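Local coordinates for GDSL-like Lipase (Parabacteroides distasonis, PDB 3P94), which probably hydrolyses ester bonds in lipid-like substrates, as a serine hydrolase of the GDSL-like lipase (SGNH hydrolase) family, at residues Val26-Ser31 / Leu63-Gln68; Asp69-Lys74 / Lys111-Lys116; Asn85-Asn90 / Ala137-Gln142; Ile94-Val99 / Asn144-Glu149; Asn102-Ala107 / Lys148-Lys153. One frame throughout, in Å; residues are numbered along the deposited sequence.

Overall arrangement
The five contacts tie together helices 59-71, 84-87, 96-112 and 137-153 beside the parallel five-stranded sheet of this flavodoxin-like chain. Contact 1 sets helix 59-71 on strand 23-29, and contact 2, its centre about 11 Å from that of contact 1, joins the end of that helix to the end of helix 96-112. Contacts 4 and 5, about 9 Å apart between centres, are successive meetings of helices 96-112 and 137-153; contact 3, its centre about 9 Å from that of contact 4, adds helix 84-87. The probable active site is bordered by residues of contacts 1 and 3, where Asn30 packs against Asn85. Contact 2 is remote, its centre about 26 Å from that of contact 3.

Contact 1 (Val26-Ser31 / Leu63-Gln68); sequences VFMGNS and LVRFRQ
Met28, a selenomethionine on strand 23-29, and Arg65, on helix 59-71, run alongside one another, pointing opposite ways, and make most of this buried contact. The selenium lies over one face of the guanidinium, with SE 3.3 Å from Arg65 NH2, while the methyl carbon CE comes to 3.4 Å from Arg65 NH1. Met28 gets there by a hooked chain: CG stands anti to the backbone N (chi1 174°), then both later torsions turn near 51° and fold the selenium and methyl along the guanidinium. At the edge of that group, in its plane, is the carbonyl of Gly29, its O 3.4 Å from NH2.

The polar grip on Arg65 comes from outside the two segments: NH1 forms a salt bridge with Asp69 and bonds the carbonyl of Arg52, and NE bonds Gln57. Such a set of partners probably fixes the turn of the guanidinium and compensates its charge in the interior. Phe66 adds a looser apolar touch, its ring edge receiving Met28 CG at 4.5 Å from CD1.

Strand and helix axes run nearly antiparallel, at 160°, and 10.2 Å apart. This is a helix lying on the parallel sheet of a flavodoxin-like alpha/beta fold; just past the strand comes Ser31, modelled in two conformers, in one of which OG hydrogen-bonds His182 NE2, consistent with the nucleophile position of an SGNH hydrolase.

Contact 2 (Asp69-Lys74 / Lys111-Lys116); sequences DVINLK and KANHIK
The Asn113 amide lays one face against Ile71: CG2 of Ile71 sits over the oxygen, 3.4 Å from OD1, and CD1 of Ile71 over the nitrogen, 3.9 Å from ND2. With Ile71 CG2 anti to the backbone N and CG1 beside that N (chi1 -60°), both branches reach the amide. The amide nitrogen bonds the carbonyl of Leu109, in the last turn of the helix just ended, which would hold it in place. Apart from this, and within segment 111-116, the His114 ring has Ala112 O over one face, 3.9 Å above the plane, toward the rim.

Two helix ends meet here. Helix 96-112 finishes in a Schellman motif with His114, at positive phi, as C-prime residue. Helix 59-71 runs out through a wider pi-type turn and a type I beta turn from Ile71 to Lys74.

Beside the amide, Ile115 also touches Val78 of strand 75-81. Its CD1 rests 4.3 Å from Val70 CG1 and, closer still, 3.9 Å from Ile71 CA.

Contact 3 (Asn85-Asn90 / Ala137-Gln142); sequences NDIAHN and ADKVIQ
Helix 84-87 ends in a Schellman motif at His89, and its Ile87 reaches across to Lys139 and Val140 in the first turns of helix 137-153. The short helix begins close to the probable active site: Asn85 matches the block III asparagine that, in SGNH hydrolases, helps form the oxyanion hole.

Ile87 divides its two branches between two partners. CG2 lies against the aliphatic part of Lys139, 4.0 Å from CD, while CD1 meets Val140 CG2 at 3.8 Å, those two side chains crossing at about a right angle. With CG1 beside the backbone N (chi1 -65°) and the chain then extended, CD1 is carried out to the valine. An alanine here would keep neither branch and would probably leave Val140 and the lysine methylenes without a partner on this helix, opening a gap between the two helices. The lysine's ammonium turns away, bonding the carbonyls of Gln135 and Met134.

The histidine just past the helix end fastens it. Positive phi at His89 brings Asn90 N to Asn85 O, and the imidazole folds back on the last turn, where ND1 donates to Asp86 O at 3.1 Å, in the ring plane and fairly straight at 160°.

Contact 4 (Ile94-Val99 / Asn144-Glu149); sequences IALENV and NKWIKE
Apolar packing comes first: Leu96 and the six-membered ring of Trp146 meet at CZ3, which lies 3.7 Å from Leu96 CG. The backbone carbonyl carbon of Leu96 also abuts this ring edge, 3.7 Å from the same CZ3.

A second kind of touch is a carboxylate beside the indole. In one of its two modelled conformers, the Glu97 chain bends at chi2 (89°), bringing CD within 3.6 Å of Trp146 CH2, with carboxylate and ring planes 39° apart. Its OE2 makes a hydrogen bond to a bound tetraethylene glycol, probably from the crystallisation liquor. A serine in place of Trp146 would remove the whole indole and would probably leave Leu96 uncovered on this side and the Glu97 chain freer to turn.

Backbone bonds settle the helix start: Ala95, at the N-cap position, offers its carbonyl oxygen to both Asn98 N and Val99 N.

The contact lies near the surface, where the first turn of helix 96-112 meets the middle of helix 137-153. Leu96 also touches Ile87 of helix 84-87, and Asn144 and Ile147 face Tyr158 of strand 157-159.

Contact 5 (Asn102-Ala107 / Lys148-Lys153); sequences NLVSMA and KEYADK
Both segments are regular helix, and Val104 and Tyr150 bring them nearest, with CA atoms 8.2 Å apart; between Ala107 and Ala151 the CA separation widens to 9.4 Å. These are the neighbouring helices 96-112 and 137-153 on one face of the parallel sheet in the flavodoxin-like fold, each the helix of a beta-alpha-beta crossover, and Phe119 of strand 116-120 touches both Ala107 and Tyr150.

The tyrosine ring bridges the groove between them. With CG anti to the backbone N (chi1 -180°), Tyr150 extends toward the other helix and meets both methyls of Val104. CG2 stands over one face, shifted toward the CD1-CE1 rim, in a CH-pi contact 4.2 Å from the ring centroid and 16° off the normal; CG1 approaches the CE1 corner at 3.9 Å.

Within helix 137-153, the exposed Lys148 and Asp152, one turn apart, form a salt bridge whose hydrogen bond is weak. Back in the groove, Ala107 CB touches the phenol end, 3.8 Å from both Tyr150 OH and Tyr150 CE2.

Contact 1 (Val26-Ser31 / Leu63-Gln68)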
# COMPACT_ATOMS: atom_id res chain seq x y z
N VAL A 26 10.35 3.72 2.69
CA VAL A 26 9.68 2.58 3.28
C VAL A 26 8.41 2.31 2.45
O VAL A 26 7.68 3.25 2.13
CB VAL A 26 9.36 2.84 4.77
CG1 VAL A 26 8.36 1.82 5.33
CG2 VAL A 26 10.65 2.84 5.60
N PHE A 27 8.18 1.05 2.07
CA PHE A 27 6.97 0.63 1.36
C PHE A 27 6.02 0.04 2.39
O PHE A 27 6.29 -1.04 2.95
CB PHE A 27 7.28 -0.37 0.23
CG PHE A 27 7.73 0.25 -1.08
CD1 PHE A 27 8.88 1.02 -1.15
CD2 PHE A 27 7.02 0.01 -2.26
CE1 PHE A 27 9.28 1.60 -2.36
CE2 PHE A 27 7.44 0.56 -3.47
CZ PHE A 27 8.57 1.34 -3.51
N MSE A 28 4.94 0.76 2.68
CA MSE A 28 3.90 0.36 3.63
C MSE A 28 2.75 -0.24 2.82
O MSE A 28 2.29 0.35 1.83
CB MSE A 28 3.48 1.61 4.47
CG MSE A 28 2.29 1.41 5.40
SE MSE A 28 2.47 -0.16 6.58
CE MSE A 28 4.14 0.11 7.30
N GLY A 29 2.32 -1.44 3.20
CA GLY A 29 1.24 -2.09 2.48
C GLY A 29 0.73 -3.41 3.01
O GLY A 29 1.05 -3.84 4.13
N ASN A 30 -0.09 -4.03 2.19
CA ASN A 30 -0.78 -5.28 2.44
C ASN A 30 -0.13 -6.44 1.66
O ASN A 30 1.09 -6.45 1.49
CB ASN A 30 -2.26 -5.10 2.06
CG ASN A 30 -2.51 -4.53 0.68
OD1 ASN A 30 -1.85 -4.86 -0.33
ND2 ASN A 30 -3.49 -3.66 0.59
N SER A 31 -0.96 -7.41 1.19
CA SER A 31 -0.51 -8.59 0.45
C SER A 31 0.14 -8.23 -0.90
O SER A 31 1.01 -8.97 -1.38
CB SER A 31 -1.67 -9.56 0.23
OG SER A 31 -2.86 -8.87 -0.14
N LEU A 63 -2.34 1.81 10.35
CA LEU A 63 -2.28 3.05 11.13
C LEU A 63 -1.64 2.78 12.52
O LEU A 63 -0.83 3.58 12.99
CB LEU A 63 -3.68 3.68 11.28
CG LEU A 63 -3.80 4.93 12.18
CD1 LEU A 63 -2.88 6.08 11.70
CD2 LEU A 63 -5.24 5.42 12.25
N VAL A 64 -1.97 1.64 13.14
CA VAL A 64 -1.44 1.25 14.45
C VAL A 64 0.06 0.82 14.32
O VAL A 64 0.88 1.20 15.15
CB VAL A 64 -2.33 0.17 15.11
CG1 VAL A 64 -1.64 -0.47 16.32
CG2 VAL A 64 -3.67 0.76 15.52
N ARG A 65 0.40 0.07 13.27
CA ARG A 65 1.77 -0.42 12.99
C ARG A 65 2.71 0.70 12.47
O ARG A 65 3.93 0.55 12.50
CB ARG A 65 1.65 -1.53 11.92
CG ARG A 65 2.92 -2.28 11.66
CD ARG A 65 2.66 -3.57 10.94
NE ARG A 65 2.02 -3.45 9.62
CZ ARG A 65 2.66 -3.29 8.46
NH1 ARG A 65 3.97 -3.08 8.45
NH2 ARG A 65 1.99 -3.31 7.32
N PHE A 66 2.13 1.81 11.96
CA PHE A 66 2.81 2.95 11.33
C PHE A 66 3.98 3.50 12.14
O PHE A 66 5.01 3.82 11.55
CB PHE A 66 1.81 4.09 11.05
CG PHE A 66 2.20 4.98 9.89
CD1 PHE A 66 2.05 4.55 8.57
CD2 PHE A 66 2.70 6.25 10.12
CE1 PHE A 66 2.41 5.37 7.51
CE2 PHE A 66 3.06 7.08 9.05
CZ PHE A 66 2.91 6.63 7.75
N ARG A 67 3.82 3.64 13.46
CA ARG A 67 4.88 4.19 14.31
C ARG A 67 6.16 3.29 14.30
O ARG A 67 7.25 3.82 14.12
CB ARG A 67 4.36 4.41 15.74
CG ARG A 67 5.40 4.95 16.72
CD ARG A 67 4.76 5.72 17.87
NE ARG A 67 3.91 6.81 17.37
CZ ARG A 67 4.35 8.00 16.97
NH1 ARG A 67 5.64 8.30 17.06
NH2 ARG A 67 3.51 8.89 16.48
N GLN A 68 6.02 1.96 14.46
CA GLN A 68 7.15 1.02 14.50
C GLN A 68 7.78 0.80 13.12
O GLN A 68 9.00 0.80 12.99
CB GLN A 68 6.69 -0.33 15.08
CG GLN A 68 7.83 -1.39 15.15
CD GLN A 68 7.36 -2.78 15.46
OE1 GLN A 68 7.31 -3.18 16.63
NE2 GLN A 68 7.08 -3.57 14.43

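Contact 2 (Asp69-Lys74 / Lys111-Lys116)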
# COMPACT_ATOMS: atom_id res chain seq x y z
N ASP A 69 6.95 0.57 12.11
CA ASP A 69 7.44 0.22 10.79
C ASP A 69 7.68 1.38 9.83
O ASP A 69 8.22 1.13 8.76
CB ASP A 69 6.49 -0.83 10.18
CG ASP A 69 6.65 -2.21 10.84
OD1 ASP A 69 7.56 -2.38 11.67
OD2 ASP A 69 5.87 -3.12 10.49
N VAL A 70 7.33 2.63 10.21
CA VAL A 70 7.56 3.79 9.35
C VAL A 70 8.25 4.90 10.15
O VAL A 70 9.40 5.20 9.87
CB VAL A 70 6.28 4.33 8.62
CG1 VAL A 70 6.61 5.56 7.76
CG2 VAL A 70 5.62 3.26 7.77
N ILE A 71 7.54 5.53 11.11
CA ILE A 71 8.04 6.68 11.89
C ILE A 71 9.40 6.37 12.55
O ILE A 71 10.35 7.16 12.38
CB ILE A 71 7.02 7.16 12.95
CG1 ILE A 71 5.68 7.61 12.27
CG2 ILE A 71 7.63 8.27 13.84
CD1 ILE A 71 4.50 7.85 13.16
N ASN A 72 9.51 5.24 13.28
CA ASN A 72 10.75 4.89 13.99
C ASN A 72 11.93 4.58 13.06
O ASN A 72 13.08 4.62 13.52
CB ASN A 72 10.50 3.76 14.96
CG ASN A 72 9.64 4.16 16.15
OD1 ASN A 72 9.37 5.35 16.39
ND2 ASN A 72 9.17 3.19 16.92
N LEU A 73 11.68 4.36 11.75
CA LEU A 73 12.75 4.11 10.79
C LEU A 73 13.27 5.42 10.18
O LEU A 73 14.25 5.41 9.44
CB LEU A 73 12.31 3.12 9.68
CG LEU A 73 11.92 1.70 10.15
CD1 LEU A 73 11.62 0.82 8.97
CD2 LEU A 73 13.01 1.04 10.99
N LYS A 74 12.62 6.56 10.51
CA LYS A 74 12.94 7.92 10.03
C LYS A 74 13.26 7.95 8.50
O LYS A 74 14.35 8.38 8.12
CB LYS A 74 14.12 8.51 10.86
CG LYS A 74 13.77 8.72 12.33
CD LYS A 74 14.99 9.15 13.13
CE LYS A 74 14.64 9.64 14.51
NZ LYS A 74 15.82 10.22 15.19
N LYS A 111 3.71 13.51 7.99
CA LYS A 111 4.09 14.91 7.84
C LYS A 111 4.61 15.50 9.17
O LYS A 111 5.59 16.25 9.17
CB LYS A 111 2.91 15.73 7.28
CG LYS A 111 3.30 17.18 6.94
CD LYS A 111 2.09 18.00 6.50
CE LYS A 111 2.34 19.49 6.57
NZ LYS A 111 3.42 19.93 5.64
N ALA A 112 3.98 15.15 10.31
CA ALA A 112 4.39 15.62 11.64
C ALA A 112 5.80 15.12 12.01
O ALA A 112 6.48 15.73 12.82
CB ALA A 112 3.38 15.16 12.67
N ASN A 113 6.23 14.02 11.38
CA ASN A 113 7.54 13.40 11.59
C ASN A 113 8.50 13.65 10.42
O ASN A 113 9.56 13.02 10.34
CB ASN A 113 7.36 11.91 11.87
CG ASN A 113 6.82 11.70 13.26
OD1 ASN A 113 7.58 11.66 14.23
ND2 ASN A 113 5.51 11.66 13.38
N HIS A 114 8.15 14.62 9.55
CA HIS A 114 8.91 15.13 8.40
C HIS A 114 9.20 14.03 7.36
O HIS A 114 10.27 14.00 6.75
CB HIS A 114 10.21 15.83 8.84
CG HIS A 114 10.10 16.57 10.15
ND1 HIS A 114 10.72 16.09 11.29
CD2 HIS A 114 9.39 17.67 10.47
CE1 HIS A 114 10.40 16.93 12.26
NE2 HIS A 114 9.60 17.90 11.82
N ILE A 115 8.22 13.15 7.14
CA ILE A 115 8.30 12.07 6.14
C ILE A 115 7.39 12.45 4.98
O ILE A 115 6.23 12.78 5.20
CB ILE A 115 7.93 10.69 6.77
CG1 ILE A 115 8.84 10.34 7.97
CG2 ILE A 115 7.98 9.59 5.72
CD1 ILE A 115 8.26 9.31 8.98
N LYS A 116 7.92 12.40 3.73
CA LYS A 116 7.13 12.69 2.53
C LYS A 116 6.21 11.51 2.22
O LYS A 116 6.67 10.37 2.23
CB LYS A 116 8.05 12.98 1.32
CG LYS A 116 8.81 14.29 1.42
CD LYS A 116 9.56 14.58 0.14
CE LYS A 116 10.36 15.86 0.25
NZ LYS A 116 11.69 15.71 -0.39

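Contact 3 (Asn85-Asn90 / Ala137-Gln142)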
# COMPACT_ATOMS: atom_id res chain seq x y z
N ASN A 85 -7.96 -4.52 1.35
CA ASN A 85 -8.43 -5.49 2.36
C ASN A 85 -9.54 -4.88 3.23
O ASN A 85 -10.37 -5.62 3.74
CB ASN A 85 -7.29 -6.04 3.18
CG ASN A 85 -6.36 -6.89 2.34
OD1 ASN A 85 -6.77 -7.72 1.53
ND2 ASN A 85 -5.09 -6.67 2.49
N ASP A 86 -9.62 -3.53 3.31
CA ASP A 86 -10.73 -2.84 3.98
C ASP A 86 -12.01 -3.03 3.16
O ASP A 86 -13.08 -3.23 3.73
CB ASP A 86 -10.44 -1.34 4.11
CG ASP A 86 -9.25 -0.97 4.95
OD1 ASP A 86 -8.10 -1.19 4.48
OD2 ASP A 86 -9.45 -0.43 6.06
N ILE A 87 -11.88 -2.96 1.82
CA ILE A 87 -13.00 -3.15 0.87
C ILE A 87 -13.47 -4.62 0.97
O ILE A 87 -14.67 -4.89 0.90
CB ILE A 87 -12.61 -2.70 -0.58
CG1 ILE A 87 -12.35 -1.17 -0.61
CG2 ILE A 87 -13.70 -3.08 -1.62
CD1 ILE A 87 -11.71 -0.59 -1.91
N ALA A 88 -12.53 -5.55 1.21
CA ALA A 88 -12.85 -6.98 1.38
C ALA A 88 -13.36 -7.29 2.82
O ALA A 88 -13.75 -8.44 3.08
CB ALA A 88 -11.63 -7.82 1.07
N HIS A 89 -13.37 -6.28 3.72
CA HIS A 89 -13.78 -6.38 5.13
C HIS A 89 -12.94 -7.40 5.92
O HIS A 89 -13.48 -8.13 6.75
CB HIS A 89 -15.28 -6.72 5.28
CG HIS A 89 -16.25 -5.71 4.76
ND1 HIS A 89 -15.87 -4.43 4.38
CD2 HIS A 89 -17.57 -5.84 4.59
CE1 HIS A 89 -16.98 -3.84 3.97
NE2 HIS A 89 -18.02 -4.66 4.06
N ASN A 90 -11.61 -7.43 5.68
CA ASN A 90 -10.71 -8.35 6.39
C ASN A 90 -10.73 -8.12 7.91
O ASN A 90 -10.57 -9.07 8.67
CB ASN A 90 -9.28 -8.25 5.87
CG ASN A 90 -9.03 -9.04 4.61
OD1 ASN A 90 -9.95 -9.39 3.88
ND2 ASN A 90 -7.78 -9.29 4.32
N ALA A 137 -14.92 -3.29 -7.67
CA ALA A 137 -14.47 -2.42 -8.77
C ALA A 137 -14.76 -0.92 -8.57
O ALA A 137 -13.83 -0.12 -8.63
CB ALA A 137 -15.03 -2.88 -10.11
N ASP A 138 -16.02 -0.55 -8.33
CA ASP A 138 -16.41 0.86 -8.18
C ASP A 138 -16.00 1.44 -6.84
O ASP A 138 -15.83 2.66 -6.75
CB ASP A 138 -17.92 1.04 -8.38
CG ASP A 138 -18.41 0.75 -9.79
OD1 ASP A 138 -17.57 0.78 -10.73
OD2 ASP A 138 -19.62 0.56 -9.96
N LYS A 139 -15.84 0.59 -5.80
CA LYS A 139 -15.40 1.00 -4.46
C LYS A 139 -13.94 1.44 -4.54
O LYS A 139 -13.58 2.48 -3.99
CB LYS A 139 -15.61 -0.13 -3.44
CG LYS A 139 -17.09 -0.44 -3.21
CD LYS A 139 -17.32 -1.76 -2.50
CE LYS A 139 -18.78 -2.10 -2.38
NZ LYS A 139 -19.34 -2.63 -3.65
N VAL A 140 -13.12 0.66 -5.28
CA VAL A 140 -11.70 0.98 -5.54
C VAL A 140 -11.61 2.35 -6.25
O VAL A 140 -10.81 3.19 -5.85
CB VAL A 140 -11.02 -0.14 -6.37
CG1 VAL A 140 -9.66 0.31 -6.91
CG2 VAL A 140 -10.87 -1.42 -5.54
N ILE A 141 -12.46 2.57 -7.28
CA ILE A 141 -12.47 3.82 -8.05
C ILE A 141 -12.87 4.99 -7.14
O ILE A 141 -12.22 6.03 -7.21
CB ILE A 141 -13.37 3.69 -9.32
CG1 ILE A 141 -12.64 2.83 -10.39
CG2 ILE A 141 -13.76 5.06 -9.91
CD1 ILE A 141 -13.55 2.13 -11.34
N GLN A 142 -13.90 4.82 -6.26
CA GLN A 142 -14.34 5.89 -5.36
C GLN A 142 -13.23 6.26 -4.36
O GLN A 142 -12.93 7.45 -4.19
CB GLN A 142 -15.63 5.51 -4.61
CG GLN A 142 -16.11 6.59 -3.61
CD GLN A 142 -16.47 7.89 -4.29
OE1 GLN A 142 -17.57 8.07 -4.78
NE2 GLN A 142 -15.54 8.84 -4.34

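Contact 4 (Ile94-Val99 / Asn144-Glu149)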
# COMPACT_ATOMS: atom_id res chain seq x y z
N ILE A 94 -16.39 -1.84 7.47
CA ILE A 94 -15.84 -0.49 7.61
C ILE A 94 -16.35 0.37 6.44
O ILE A 94 -16.31 -0.07 5.29
CB ILE A 94 -14.28 -0.46 7.76
CG1 ILE A 94 -13.78 0.99 8.04
CG2 ILE A 94 -13.54 -1.15 6.59
CD1 ILE A 94 -12.30 1.13 8.51
N ALA A 95 -16.88 1.57 6.74
CA ALA A 95 -17.35 2.51 5.72
C ALA A 95 -16.16 3.03 4.94
O ALA A 95 -15.08 3.24 5.51
CB ALA A 95 -18.13 3.65 6.36
N LEU A 96 -16.32 3.19 3.62
CA LEU A 96 -15.24 3.61 2.73
C LEU A 96 -14.61 4.95 3.17
O LEU A 96 -13.39 5.11 3.02
CB LEU A 96 -15.72 3.68 1.27
CG LEU A 96 -14.65 3.53 0.19
CD1 LEU A 96 -14.01 2.15 0.22
CD2 LEU A 96 -15.23 3.79 -1.18
N GLU A 97 -15.43 5.87 3.73
CA GLU A 97 -14.96 7.16 4.24
C GLU A 97 -13.98 6.99 5.41
O GLU A 97 -13.07 7.79 5.57
CB GLU A 97 -16.16 8.04 4.68
CG GLU A 97 -16.97 8.60 3.52
CD GLU A 97 -18.13 7.78 2.98
OE1 GLU A 97 -18.14 6.54 3.16
OE2 GLU A 97 -19.02 8.38 2.34
N ASN A 98 -14.17 5.94 6.23
CA ASN A 98 -13.33 5.64 7.38
C ASN A 98 -12.03 4.97 6.96
O ASN A 98 -11.01 5.12 7.65
CB ASN A 98 -14.11 4.81 8.41
CG ASN A 98 -15.24 5.59 9.06
OD1 ASN A 98 -15.17 6.80 9.25
ND2 ASN A 98 -16.29 4.90 9.44
N VAL A 99 -12.04 4.27 5.80
CA VAL A 99 -10.85 3.68 5.17
C VAL A 99 -9.96 4.85 4.74
O VAL A 99 -8.77 4.90 5.08
CB VAL A 99 -11.23 2.76 3.98
CG1 VAL A 99 -9.99 2.22 3.27
CG2 VAL A 99 -12.16 1.63 4.43
N ASN A 144 -9.99 5.76 -4.69
CA ASN A 144 -8.89 6.38 -5.45
C ASN A 144 -9.16 7.83 -5.78
O ASN A 144 -8.23 8.63 -5.79
CB ASN A 144 -8.58 5.60 -6.72
CG ASN A 144 -7.81 4.32 -6.46
OD1 ASN A 144 -7.27 4.11 -5.37
ND2 ASN A 144 -7.72 3.46 -7.47
N LYS A 145 -10.45 8.19 -6.02
CA LYS A 145 -10.85 9.56 -6.30
C LYS A 145 -10.54 10.44 -5.09
O LYS A 145 -9.99 11.53 -5.26
CB LYS A 145 -12.35 9.62 -6.66
CG LYS A 145 -12.75 10.86 -7.41
CD LYS A 145 -14.26 10.99 -7.50
CE LYS A 145 -14.65 12.35 -8.04
NZ LYS A 145 -16.10 12.61 -7.87
N TRP A 146 -10.87 9.94 -3.89
CA TRP A 146 -10.62 10.64 -2.61
C TRP A 146 -9.12 10.76 -2.33
O TRP A 146 -8.67 11.84 -1.94
CB TRP A 146 -11.32 9.92 -1.46
CG TRP A 146 -12.81 10.01 -1.49
CD1 TRP A 146 -13.57 10.99 -2.08
CD2 TRP A 146 -13.73 9.09 -0.89
NE1 TRP A 146 -14.90 10.74 -1.87
CE2 TRP A 146 -15.03 9.58 -1.15
CE3 TRP A 146 -13.58 7.91 -0.16
CZ2 TRP A 146 -16.18 8.92 -0.69
CZ3 TRP A 146 -14.72 7.26 0.30
CH2 TRP A 146 -15.99 7.78 0.05
N ILE A 147 -8.37 9.65 -2.53
CA ILE A 147 -6.91 9.63 -2.32
C ILE A 147 -6.24 10.66 -3.23
O ILE A 147 -5.44 11.47 -2.75
CB ILE A 147 -6.31 8.22 -2.54
CG1 ILE A 147 -6.84 7.20 -1.51
CG2 ILE A 147 -4.75 8.27 -2.50
CD1 ILE A 147 -6.51 5.69 -1.89
N LYS A 148 -6.57 10.63 -4.55
CA LYS A 148 -6.00 11.55 -5.54
C LYS A 148 -6.31 13.02 -5.21
O LYS A 148 -5.41 13.85 -5.30
CB LYS A 148 -6.48 11.21 -6.95
CG LYS A 148 -5.64 11.93 -8.02
CD LYS A 148 -6.19 11.72 -9.43
CE LYS A 148 -5.24 12.27 -10.47
NZ LYS A 148 -5.00 13.74 -10.31
N GLU A 149 -7.57 13.33 -4.85
CA GLU A 149 -7.99 14.68 -4.50
C GLU A 149 -7.25 15.18 -3.25
O GLU A 149 -6.79 16.32 -3.23
CB GLU A 149 -9.51 14.73 -4.31
CG GLU A 149 -10.26 15.02 -5.60
CD GLU A 149 -11.69 14.52 -5.69
OE1 GLU A 149 -12.34 14.33 -4.64
OE2 GLU A 149 -12.17 14.34 -6.83

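Contact 5 (Asn102-Ala107 / Lys148-Lys153)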
# COMPACT_ATOMS: atom_id res chain seq x y z
N ASN A 102 -8.33 6.68 7.75
CA ASN A 102 -7.13 6.00 8.23
C ASN A 102 -5.91 6.41 7.40
O ASN A 102 -4.83 6.62 7.96
CB ASN A 102 -7.30 4.49 8.18
CG ASN A 102 -8.08 3.90 9.32
OD1 ASN A 102 -8.20 4.48 10.39
ND2 ASN A 102 -8.57 2.70 9.14
N LEU A 103 -6.09 6.53 6.06
CA LEU A 103 -5.02 6.95 5.16
C LEU A 103 -4.63 8.40 5.44
O LEU A 103 -3.44 8.70 5.46
CB LEU A 103 -5.43 6.76 3.68
CG LEU A 103 -5.67 5.29 3.22
CD1 LEU A 103 -6.47 5.25 1.92
CD2 LEU A 103 -4.37 4.54 3.05
N VAL A 104 -5.62 9.28 5.73
CA VAL A 104 -5.38 10.70 6.08
C VAL A 104 -4.59 10.78 7.41
O VAL A 104 -3.65 11.57 7.52
CB VAL A 104 -6.69 11.53 6.15
CG1 VAL A 104 -6.44 12.96 6.64
CG2 VAL A 104 -7.39 11.55 4.79
N SER A 105 -4.95 9.94 8.40
CA SER A 105 -4.25 9.92 9.68
C SER A 105 -2.79 9.45 9.49
O SER A 105 -1.90 10.04 10.10
CB SER A 105 -4.98 9.04 10.68
OG SER A 105 -6.11 9.74 11.16
N MSE A 106 -2.54 8.45 8.60
CA MSE A 106 -1.16 8.02 8.28
C MSE A 106 -0.38 9.18 7.64
O MSE A 106 0.76 9.44 8.03
CB MSE A 106 -1.13 6.80 7.36
CG MSE A 106 -1.58 5.50 8.04
SE MSE A 106 -1.28 3.96 6.85
CE MSE A 106 -3.14 3.51 6.53
N ALA A 107 -1.01 9.90 6.68
CA ALA A 107 -0.39 11.05 6.00
C ALA A 107 -0.03 12.14 7.00
O ALA A 107 1.07 12.68 6.93
CB ALA A 107 -1.33 11.60 4.92
N LYS A 148 -6.57 10.63 -4.55
CA LYS A 148 -6.00 11.55 -5.54
C LYS A 148 -6.31 13.02 -5.21
O LYS A 148 -5.41 13.85 -5.30
CB LYS A 148 -6.48 11.21 -6.95
CG LYS A 148 -5.64 11.93 -8.02
CD LYS A 148 -6.19 11.72 -9.43
CE LYS A 148 -5.24 12.27 -10.47
NZ LYS A 148 -5.00 13.74 -10.31
N GLU A 149 -7.57 13.33 -4.85
CA GLU A 149 -7.99 14.68 -4.50
C GLU A 149 -7.25 15.18 -3.25
O GLU A 149 -6.79 16.32 -3.23
CB GLU A 149 -9.51 14.73 -4.31
CG GLU A 149 -10.26 15.02 -5.60
CD GLU A 149 -11.69 14.52 -5.69
OE1 GLU A 149 -12.34 14.33 -4.64
OE2 GLU A 149 -12.17 14.34 -6.83
N TYR A 150 -7.09 14.31 -2.23
CA TYR A 150 -6.33 14.62 -1.01
C TYR A 150 -4.84 14.88 -1.35
O TYR A 150 -4.28 15.87 -0.87
CB TYR A 150 -6.45 13.49 0.04
CG TYR A 150 -5.69 13.79 1.31
CD1 TYR A 150 -6.22 14.61 2.29
CD2 TYR A 150 -4.41 13.27 1.51
CE1 TYR A 150 -5.50 14.91 3.45
CE2 TYR A 150 -3.68 13.58 2.66
CZ TYR A 150 -4.23 14.39 3.63
OH TYR A 150 -3.49 14.70 4.75
N ALA A 151 -4.22 14.00 -2.16
CA ALA A 151 -2.82 14.12 -2.55
C ALA A 151 -2.57 15.44 -3.30
O ALA A 151 -1.62 16.15 -2.96
CB ALA A 151 -2.41 12.93 -3.41
N ASP A 152 -3.46 15.78 -4.26
CA ASP A 152 -3.35 17.01 -5.06
C ASP A 152 -3.46 18.26 -4.18
O ASP A 152 -2.65 19.18 -4.31
CB ASP A 152 -4.43 17.04 -6.16
CG ASP A 152 -4.24 16.04 -7.30
OD1 ASP A 152 -3.26 15.25 -7.25
OD2 ASP A 152 -5.09 16.02 -8.22
N LYS A 153 -4.45 18.27 -3.27
CA LYS A 153 -4.74 19.39 -2.37
C LYS A 153 -3.62 19.59 -1.32
O LYS A 153 -3.49 20.70 -0.79
CB LYS A 153 -6.07 19.13 -1.65
CG LYS A 153 -6.83 20.36 -1.22
CD LYS A 153 -8.13 19.97 -0.53